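Local coordinates for peroxisomal membrane protein PEX15 (Saccharomyces cerevisiae, PDB 5VXV), which docks the Pex1/Pex6 AAA-ATPase, which extracts the receptor Pex5, on the peroxisomal membrane, and is represented here by a mainly helical, probably cytoplasmic part, at residues V143-F155 / L190-I204. Residues are numbered along the deposited sequence; the frame is centred on the assembly and turned at random. Where two conformers were deposited one is given.
Sequences VVGLQELIEIFIF and LSKDVSIEDAILNSI
CG of Gln147 lies opposite its backbone N (chi1 -180°), and the extended chain beyond it carries the amide across to helix 196-204, a knob among Ile196, Ala199, Ile200 and Ser203. CG of Glu151 stands beside its own backbone N (chi1 -70°), and from there the extended chain brings the carboxylate to Ser203. Small Ala199 leaves room for the Gln147 amide to lie over it, NE2 standing 3.5 Å from Ala199 CB, while OE1 meets the methyl groups of Leu190. NE2 donates to Glu151 OE2 (3.2 Å), in the amide plane but from well above that of the carboxylate. Ser203 OG lies 2.8 Å from the same Glu151 OE2 and 3.1 Å from Ala199 O; its single proton can serve either. A water donates to both Glu151 OE1 and Ser203 OG. A leucine in place of Gln147 would probably leave Glu151 OE2 without its amide donor and the carboxylate freer to turn. Beneath this polar strip, beta-branched isoleucines keep methyls close to the helices: Ile154 CD1 touches both Ile200 CG2 and Ile204 CD1. Ile200 is the answering knob, among Gln147, Ile150, Glu151 and Ile154, with CD1 3.6 Å from Ile150 CG2. Phe155 turns its ring edge to the backbone at Ser203 and Ile204, CZ lying 3.8 Å from Ile204 CG1. Such knobs-into-holes packing joins helix 143-161 to the C-terminal helix 196-217, which runs in the same general direction, crossing at -37°. The capping box of Ser195 and Asp198 starts the latter. Leu185 of helix 181-187 packs on Leu146, Ile196 and Ile200, while helices 91-108 and 112-136 cover other faces of helix 143-161.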
ATOM      1  N   VAL A 143     -10.652 -11.087  -5.578  0.53 16.68           N
ATOM      2  CA  VAL A 143     -11.731 -10.361  -4.909  0.53 16.37           C
ATOM      3  C   VAL A 143     -11.244  -9.775  -3.588  0.53 15.97           C
ATOM      4  O   VAL A 143     -11.478  -8.598  -3.287  0.53 15.54           O
ATOM      5  CB  VAL A 143     -12.946 -11.288  -4.714  0.53 17.42           C
ATOM      6  CG1 VAL A 143     -13.931 -10.720  -3.701  0.53 16.59           C
ATOM      7  CG2 VAL A 143     -13.643 -11.520  -6.047  0.53 19.03           C
ATOM      8  N   VAL A 144     -10.560 -10.586  -2.779  1.00 16.31           N
ATOM      9  CA  VAL A 144     -10.117 -10.121  -1.465  1.00 17.95           C
ATOM     10  C   VAL A 144      -9.043  -9.052  -1.612  1.00 16.73           C
ATOM     11  O   VAL A 144      -9.054  -8.038  -0.901  1.00 15.87           O
ATOM     12  CB  VAL A 144      -9.631 -11.306  -0.612  1.00 20.59           C
ATOM     13  CG1 VAL A 144      -9.059 -10.814   0.719  1.00 23.46           C
ATOM     14  CG2 VAL A 144     -10.776 -12.271  -0.364  1.00 19.90           C
ATOM     15  N   GLY A 145      -8.101  -9.254  -2.531  1.00 15.60           N
ATOM     16  CA  GLY A 145      -7.082  -8.244  -2.761  1.00 15.11           C
ATOM     17  C   GLY A 145      -7.664  -6.937  -3.263  1.00 14.88           C
ATOM     18  O   GLY A 145      -7.186  -5.856  -2.906  1.00 13.62           O
ATOM     19  N   LEU A 146      -8.704  -7.017  -4.098  1.00 14.87           N
ATOM     20  CA  LEU A 146      -9.320  -5.804  -4.629  1.00 12.90           C
ATOM     21  C   LEU A 146     -10.077  -5.050  -3.542  1.00 12.83           C
ATOM     22  O   LEU A 146      -9.984  -3.820  -3.461  1.00 13.23           O
ATOM     23  CB  LEU A 146     -10.244  -6.150  -5.798  1.00 13.26           C
ATOM     24  CG  LEU A 146     -10.965  -4.972  -6.459  1.00 12.91           C
ATOM     25  CD1 LEU A 146      -9.989  -3.880  -6.874  1.00 14.85           C
ATOM     26  CD2 LEU A 146     -11.761  -5.454  -7.661  1.00 13.00           C
ATOM     27  N   GLN A 147     -10.818  -5.762  -2.687  1.00 13.12           N
ATOM     28  CA  GLN A 147     -11.429  -5.108  -1.534  1.00 13.65           C
ATOM     29  C   GLN A 147     -10.376  -4.373  -0.714  1.00 12.66           C
ATOM     30  O   GLN A 147     -10.568  -3.215  -0.331  1.00 13.38           O
ATOM     31  CB  GLN A 147     -12.164  -6.123  -0.653  1.00 15.70           C
ATOM     32  CG  GLN A 147     -12.825  -5.473   0.567  1.00 18.09           C
ATOM     33  CD  GLN A 147     -13.395  -6.470   1.556  1.00 23.73           C
ATOM     34  OE1 GLN A 147     -13.279  -7.681   1.379  1.00 27.02           O
ATOM     35  NE2 GLN A 147     -14.008  -5.957   2.616  1.00 25.00           N
ATOM     36  N   GLU A 148      -9.250  -5.035  -0.440  1.00 12.77           N
ATOM     37  CA  GLU A 148      -8.201  -4.405   0.357  1.00 13.31           C
ATOM     38  C   GLU A 148      -7.663  -3.160  -0.334  1.00 12.88           C
ATOM     39  O   GLU A 148      -7.411  -2.138   0.317  1.00 13.79           O
ATOM     40  CB  GLU A 148      -7.068  -5.399   0.626  1.00 16.03           C
ATOM     41  CG  GLU A 148      -5.960  -4.842   1.520  1.00 19.78           C
ATOM     42  CD  GLU A 148      -4.869  -5.855   1.824  1.00 25.91           C
ATOM     43  OE1 GLU A 148      -4.141  -6.257   0.895  1.00 24.44           O
ATOM     44  OE2 GLU A 148      -4.741  -6.252   3.001  1.00 32.24           O
ATOM     45  N   LEU A 149      -7.473  -3.230  -1.652  1.00 12.11           N
ATOM     46  CA  LEU A 149      -6.941  -2.095  -2.400  1.00 13.39           C
ATOM     47  C   LEU A 149      -7.853  -0.879  -2.274  1.00 14.22           C
ATOM     48  O   LEU A 149      -7.388   0.240  -2.021  1.00 13.37           O
ATOM     49  CB  LEU A 149      -6.756  -2.488  -3.867  1.00 13.67           C
ATOM     50  CG  LEU A 149      -6.355  -1.376  -4.837  1.00 13.47           C
ATOM     51  CD1 LEU A 149      -5.015  -0.768  -4.446  1.00 16.21           C
ATOM     52  CD2 LEU A 149      -6.317  -1.913  -6.258  1.00 14.43           C
ATOM     53  N   ILE A 150      -9.160  -1.075  -2.449  1.00 13.43           N
ATOM     54  CA  ILE A 150     -10.079   0.054  -2.353  1.00 12.93           C
ATOM     55  C   ILE A 150     -10.108   0.588  -0.928  1.00 13.01           C
ATOM     56  O   ILE A 150     -10.197   1.802  -0.707  1.00 13.22           O
ATOM     57  CB  ILE A 150     -11.485  -0.346  -2.838  1.00 14.69           C
ATOM     58  CG1 ILE A 150     -11.426  -0.913  -4.262  1.00 15.70           C
ATOM     59  CG2 ILE A 150     -12.423   0.856  -2.787  1.00 15.03           C
ATOM     60  CD1 ILE A 150     -10.828   0.025  -5.298  1.00 16.43           C
ATOM     61  N   GLU A 151     -10.010  -0.298   0.063  1.00 13.74           N
ATOM     62  CA  GLU A 151     -10.072   0.161   1.444  1.00 14.24           C
ATOM     63  C   GLU A 151      -8.796   0.893   1.850  1.00 13.19           C
ATOM     64  O   GLU A 151      -8.849   1.799   2.688  1.00 14.69           O
ATOM     65  CB  GLU A 151     -10.383  -1.020   2.365  1.00 17.83           C
ATOM     66  CG  GLU A 151     -11.818  -1.515   2.171  1.00 20.27           C
ATOM     67  CD  GLU A 151     -12.282  -2.485   3.237  1.00 25.21           C
ATOM     68  OE1 GLU A 151     -11.461  -2.875   4.094  1.00 28.28           O
ATOM     69  OE2 GLU A 151     -13.477  -2.858   3.210  1.00 22.58           O
ATOM     70  N   ILE A 152      -7.649   0.557   1.250  1.00 14.66           N
ATOM     71  CA  ILE A 152      -6.461   1.390   1.434  1.00 13.94           C
ATOM     72  C   ILE A 152      -6.726   2.794   0.907  1.00 13.25           C
ATOM     73  O   ILE A 152      -6.463   3.794   1.581  1.00 13.90           O
ATOM     74  CB  ILE A 152      -5.237   0.762   0.742  1.00 14.14           C
ATOM     75  CG1 ILE A 152      -4.821  -0.533   1.437  1.00 14.86           C
ATOM     76  CG2 ILE A 152      -4.060   1.745   0.742  1.00 15.04           C
ATOM     77  CD1 ILE A 152      -3.812  -1.351   0.649  1.00 14.56           C
ATOM     78  N   PHE A 153      -7.248   2.882  -0.317  1.00 12.75           N
ATOM     79  CA  PHE A 153      -7.517   4.182  -0.920  1.00 13.03           C
ATOM     80  C   PHE A 153      -8.426   5.019  -0.028  1.00 13.83           C
ATOM     81  O   PHE A 153      -8.143   6.191   0.241  1.00 13.96           O
ATOM     82  CB  PHE A 153      -8.138   3.987  -2.305  1.00 13.55           C
ATOM     83  CG  PHE A 153      -8.361   5.268  -3.060  1.00 14.49           C
ATOM     84  CD1 PHE A 153      -9.542   5.973  -2.916  1.00 15.26           C
ATOM     85  CD2 PHE A 153      -7.392   5.759  -3.919  1.00 16.53           C
ATOM     86  CE1 PHE A 153      -9.753   7.150  -3.609  1.00 16.39           C
ATOM     87  CE2 PHE A 153      -7.598   6.936  -4.615  1.00 15.59           C
ATOM     88  CZ  PHE A 153      -8.779   7.632  -4.458  1.00 16.40           C
ATOM     89  N   ILE A 154      -9.520   4.427   0.454  1.00 13.89           N
ATOM     90  CA  ILE A 154     -10.496   5.192   1.225  1.00 13.66           C
ATOM     91  C   ILE A 154      -9.974   5.480   2.630  1.00 13.40           C
ATOM     92  O   ILE A 154      -9.948   6.635   3.072  1.00 14.63           O
ATOM     93  CB  ILE A 154     -11.845   4.452   1.262  1.00 14.87           C
ATOM     94  CG1 ILE A 154     -12.437   4.387  -0.149  1.00 19.11           C
ATOM     95  CG2 ILE A 154     -12.814   5.147   2.219  1.00 17.25           C
ATOM     96  CD1 ILE A 154     -13.717   3.581  -0.264  1.00 23.24           C
ATOM     97  N   PHE A 155      -9.554   4.441   3.356  1.00 12.98           N
ATOM     98  CA  PHE A 155      -9.281   4.614   4.779  1.00 13.77           C
ATOM     99  C   PHE A 155      -7.889   5.180   5.041  1.00 15.24           C
ATOM    100  O   PHE A 155      -7.703   5.955   5.984  1.00 15.93           O
ATOM    101  CB  PHE A 155      -9.458   3.284   5.515  1.00 14.28           C
ATOM    102  CG  PHE A 155     -10.868   2.763   5.496  1.00 15.14           C
ATOM    103  CD1 PHE A 155     -11.924   3.573   5.879  1.00 16.24           C
ATOM    104  CD2 PHE A 155     -11.139   1.469   5.089  1.00 16.95           C
ATOM    105  CE1 PHE A 155     -13.223   3.102   5.857  1.00 19.02           C
ATOM    106  CE2 PHE A 155     -12.433   0.993   5.064  1.00 19.15           C
ATOM    107  CZ  PHE A 155     -13.478   1.809   5.447  1.00 19.63           C
ATOM    108  N   LEU A 190     -17.723 -11.589  -2.182  1.00 17.80           N
ATOM    109  CA  LEU A 190     -16.920 -12.175  -1.119  1.00 19.91           C
ATOM    110  C   LEU A 190     -17.622 -13.369  -0.491  1.00 21.70           C
ATOM    111  O   LEU A 190     -16.962 -14.303  -0.024  1.00 22.34           O
ATOM    112  CB  LEU A 190     -16.629 -11.112  -0.060  1.00 20.18           C
ATOM    113  CG  LEU A 190     -15.700  -9.999  -0.544  1.00 24.11           C
ATOM    114  CD1 LEU A 190     -16.004  -8.678   0.140  1.00 25.65           C
ATOM    115  CD2 LEU A 190     -14.253 -10.401  -0.308  1.00 25.03           C
ATOM    116  N   SER A 191     -18.951 -13.344  -0.476  1.00 21.46           N
ATOM    117  CA  SER A 191     -19.775 -14.450  -0.014  1.00 22.47           C
ATOM    118  C   SER A 191     -21.145 -14.278  -0.652  1.00 21.40           C
ATOM    119  O   SER A 191     -21.406 -13.285  -1.334  1.00 19.35           O
ATOM    120  CB  SER A 191     -19.862 -14.488   1.515  1.00 25.46           C
ATOM    121  OG  SER A 191     -20.357 -13.261   2.027  1.00 26.13           O
ATOM    122  N   LYS A 192     -22.019 -15.257  -0.432  1.00 22.98           N
ATOM    123  CA  LYS A 192     -23.350 -15.186  -1.017  1.00 22.62           C
ATOM    124  C   LYS A 192     -24.039 -13.893  -0.601  1.00 23.58           C
ATOM    125  O   LYS A 192     -24.130 -13.573   0.588  1.00 24.42           O
ATOM    126  CB  LYS A 192     -24.193 -16.390  -0.600  1.00 22.60           C
ATOM    127  CG  LYS A 192     -25.543 -16.445  -1.306  1.00 25.75           C
ATOM    128  CD  LYS A 192     -26.332 -17.691  -0.945  1.00 31.25           C
ATOM    129  CE  LYS A 192     -27.695 -17.691  -1.621  1.00 35.49           C
ATOM    130  N   ASP A 193     -24.515 -13.142  -1.592  1.00 22.59           N
ATOM    131  CA  ASP A 193     -25.264 -11.907  -1.376  1.00 22.39           C
ATOM    132  C   ASP A 193     -24.437 -10.821  -0.691  1.00 20.50           C
ATOM    133  O   ASP A 193     -25.001  -9.865  -0.152  1.00 21.11           O
ATOM    134  CB  ASP A 193     -26.545 -12.173  -0.573  1.00 22.31           C
ATOM    135  CG  ASP A 193     -27.501 -13.098  -1.296  1.00 24.85           C
ATOM    136  OD1 ASP A 193     -27.458 -13.132  -2.544  1.00 27.03           O
ATOM    137  OD2 ASP A 193     -28.298 -13.791  -0.624  1.00 25.04           O
ATOM    138  N   VAL A 194     -23.108 -10.934  -0.702  1.00 17.33           N
ATOM    139  CA  VAL A 194     -22.220  -9.891  -0.187  1.00 16.94           C
ATOM    140  C   VAL A 194     -21.190  -9.593  -1.271  1.00 16.44           C
ATOM    141  O   VAL A 194     -20.207 -10.329  -1.426  1.00 16.58           O
ATOM    142  CB  VAL A 194     -21.539 -10.291   1.127  1.00 19.88           C
ATOM    143  CG1 VAL A 194     -20.636  -9.164   1.623  1.00 21.44           C
ATOM    144  CG2 VAL A 194     -22.583 -10.633   2.182  1.00 20.65           C
ATOM    145  N   SER A 195     -21.400  -8.507  -2.010  1.00 16.06           N
ATOM    146  CA  SER A 195     -20.473  -8.074  -3.043  1.00 17.49           C
ATOM    147  C   SER A 195     -19.329  -7.269  -2.427  1.00 16.04           C
ATOM    148  O   SER A 195     -19.369  -6.884  -1.254  1.00 15.49           O
ATOM    149  CB  SER A 195     -21.199  -7.231  -4.090  1.00 17.65           C
ATOM    150  OG  SER A 195     -21.538  -5.949  -3.574  1.00 16.49           O
ATOM    151  N   ILE A 196     -18.296  -7.005  -3.234  1.00 14.47           N
ATOM    152  CA  ILE A 196     -17.216  -6.143  -2.760  1.00 14.83           C
ATOM    153  C   ILE A 196     -17.769  -4.774  -2.390  1.00 13.43           C
ATOM    154  O   ILE A 196     -17.378  -4.182  -1.377  1.00 14.37           O
ATOM    155  CB  ILE A 196     -16.091  -6.021  -3.806  1.00 15.38           C
ATOM    156  CG1 ILE A 196     -15.502  -7.394  -4.143  1.00 17.15           C
ATOM    157  CG2 ILE A 196     -14.990  -5.097  -3.275  1.00 16.79           C
ATOM    158  CD1 ILE A 196     -14.398  -7.351  -5.202  1.00 18.10           C
ATOM    159  N   GLU A 197     -18.685  -4.245  -3.205  1.00 13.80           N
ATOM    160  CA  GLU A 197     -19.290  -2.959  -2.884  1.00 13.99           C
ATOM    161  C   GLU A 197     -20.013  -3.018  -1.546  1.00 13.78           C
ATOM    162  O   GLU A 197     -19.859  -2.122  -0.708  1.00 13.75           O
ATOM    163  CB  GLU A 197     -20.252  -2.529  -3.991  1.00 14.09           C
ATOM    164  CG  GLU A 197     -20.965  -1.219  -3.677  1.00 13.97           C
ATOM    165  CD  GLU A 197     -21.601  -0.585  -4.894  1.00 16.25           C
ATOM    166  OE1 GLU A 197     -22.848  -0.529  -4.955  1.00 19.39           O
ATOM    167  OE2 GLU A 197     -20.854  -0.145  -5.792  1.00 15.88           O
ATOM    168  N   ASP A 198     -20.814  -4.066  -1.331  1.00 14.36           N
ATOM    169  CA  ASP A 198     -21.492  -4.236  -0.049  1.00 16.77           C
ATOM    170  C   ASP A 198     -20.491  -4.206   1.099  1.00 15.85           C
ATOM    171  O   ASP A 198     -20.695  -3.514   2.103  1.00 15.04           O
ATOM    172  CB  ASP A 198     -22.274  -5.552  -0.029  1.00 20.32           C
ATOM    173  CG  ASP A 198     -23.375  -5.607  -1.073  1.00 22.47           C
ATOM    174  OD1 ASP A 198     -23.883  -4.537  -1.474  1.00 22.33           O
ATOM    175  OD2 ASP A 198     -23.737  -6.732  -1.487  1.00 21.93           O
ATOM    176  N   ALA A 199     -19.393  -4.950   0.960  1.00 15.15           N
ATOM    177  CA  ALA A 199     -18.423  -5.056   2.043  1.00 15.46           C
ATOM    178  C   ALA A 199     -17.746  -3.719   2.318  1.00 14.42           C
ATOM    179  O   ALA A 199     -17.548  -3.349   3.482  1.00 14.90           O
ATOM    180  CB  ALA A 199     -17.383  -6.123   1.706  1.00 15.52           C
ATOM    181  N   ILE A 200     -17.376  -2.984   1.267  1.00 13.92           N
ATOM    182  CA  ILE A 200     -16.710  -1.698   1.456  1.00 15.06           C
ATOM    183  C   ILE A 200     -17.633  -0.727   2.178  1.00 14.81           C
ATOM    184  O   ILE A 200     -17.224  -0.030   3.115  1.00 14.78           O
ATOM    185  CB  ILE A 200     -16.239  -1.134   0.104  1.00 15.60           C
ATOM    186  CG1 ILE A 200     -15.123  -2.012  -0.465  1.00 16.66           C
ATOM    187  CG2 ILE A 200     -15.754   0.309   0.247  1.00 17.53           C
ATOM    188  CD1 ILE A 200     -14.775  -1.710  -1.903  1.00 19.32           C
ATOM    189  N   LEU A 201     -18.894  -0.653   1.747  1.00 15.06           N
ATOM    190  CA  LEU A 201     -19.831   0.259   2.395  1.00 14.70           C
ATOM    191  C   LEU A 201     -20.049  -0.123   3.854  1.00 15.78           C
ATOM    192  O   LEU A 201     -20.152   0.752   4.722  1.00 14.91           O
ATOM    193  CB  LEU A 201     -21.154   0.283   1.630  1.00 14.78           C
ATOM    194  CG  LEU A 201     -21.061   0.893   0.229  1.00 16.18           C
ATOM    195  CD1 LEU A 201     -22.291   0.551  -0.595  1.00 15.82           C
ATOM    196  CD2 LEU A 201     -20.877   2.403   0.308  1.00 17.81           C
ATOM    197  N   ASN A 202     -20.107  -1.425   4.145  1.00 16.03           N
ATOM    198  CA  ASN A 202     -20.217  -1.866   5.533  1.00 16.28           C
ATOM    199  C   ASN A 202     -18.979  -1.471   6.329  1.00 15.14           C
ATOM    200  O   ASN A 202     -19.085  -1.023   7.479  1.00 15.59           O
ATOM    201  CB  ASN A 202     -20.432  -3.378   5.590  1.00 20.39           C
ATOM    202  CG  ASN A 202     -20.612  -3.887   7.007  1.00 26.67           C
ATOM    203  OD1 ASN A 202     -21.633  -3.628   7.645  1.00 31.11           O
ATOM    204  ND2 ASN A 202     -19.624  -4.621   7.505  1.00 27.70           N
ATOM    205  N   SER A 203     -17.794  -1.628   5.734  1.00 14.24           N
ATOM    206  CA  SER A 203     -16.569  -1.216   6.413  1.00 14.44           C
ATOM    207  C   SER A 203     -16.582   0.278   6.714  1.00 14.99           C
ATOM    208  O   SER A 203     -16.148   0.703   7.790  1.00 15.68           O
ATOM    209  CB  SER A 203     -15.348  -1.578   5.569  1.00 15.20           C
ATOM    210  OG  SER A 203     -15.200  -2.982   5.455  1.00 17.98           O
ATOM    211  N   ILE A 204     -17.069   1.092   5.774  1.00 13.75           N
ATOM    212  CA  ILE A 204     -17.147   2.533   6.008  1.00 14.61           C
ATOM    213  C   ILE A 204     -18.077   2.827   7.180  1.00 14.63           C
ATOM    214  O   ILE A 204     -17.766   3.652   8.047  1.00 14.98           O
ATOM    215  CB  ILE A 204     -17.592   3.262   4.725  1.00 13.81           C
ATOM    216  CG1 ILE A 204     -16.483   3.198   3.671  1.00 14.63           C
ATOM    217  CG2 ILE A 204     -17.945   4.722   5.021  1.00 13.15           C
ATOM    218  CD1 ILE A 204     -16.889   3.736   2.309  1.00 15.49           C
TER
HETATM  219  O   HOH W   1     -12.501  -4.681   6.044  1.00 34.93           O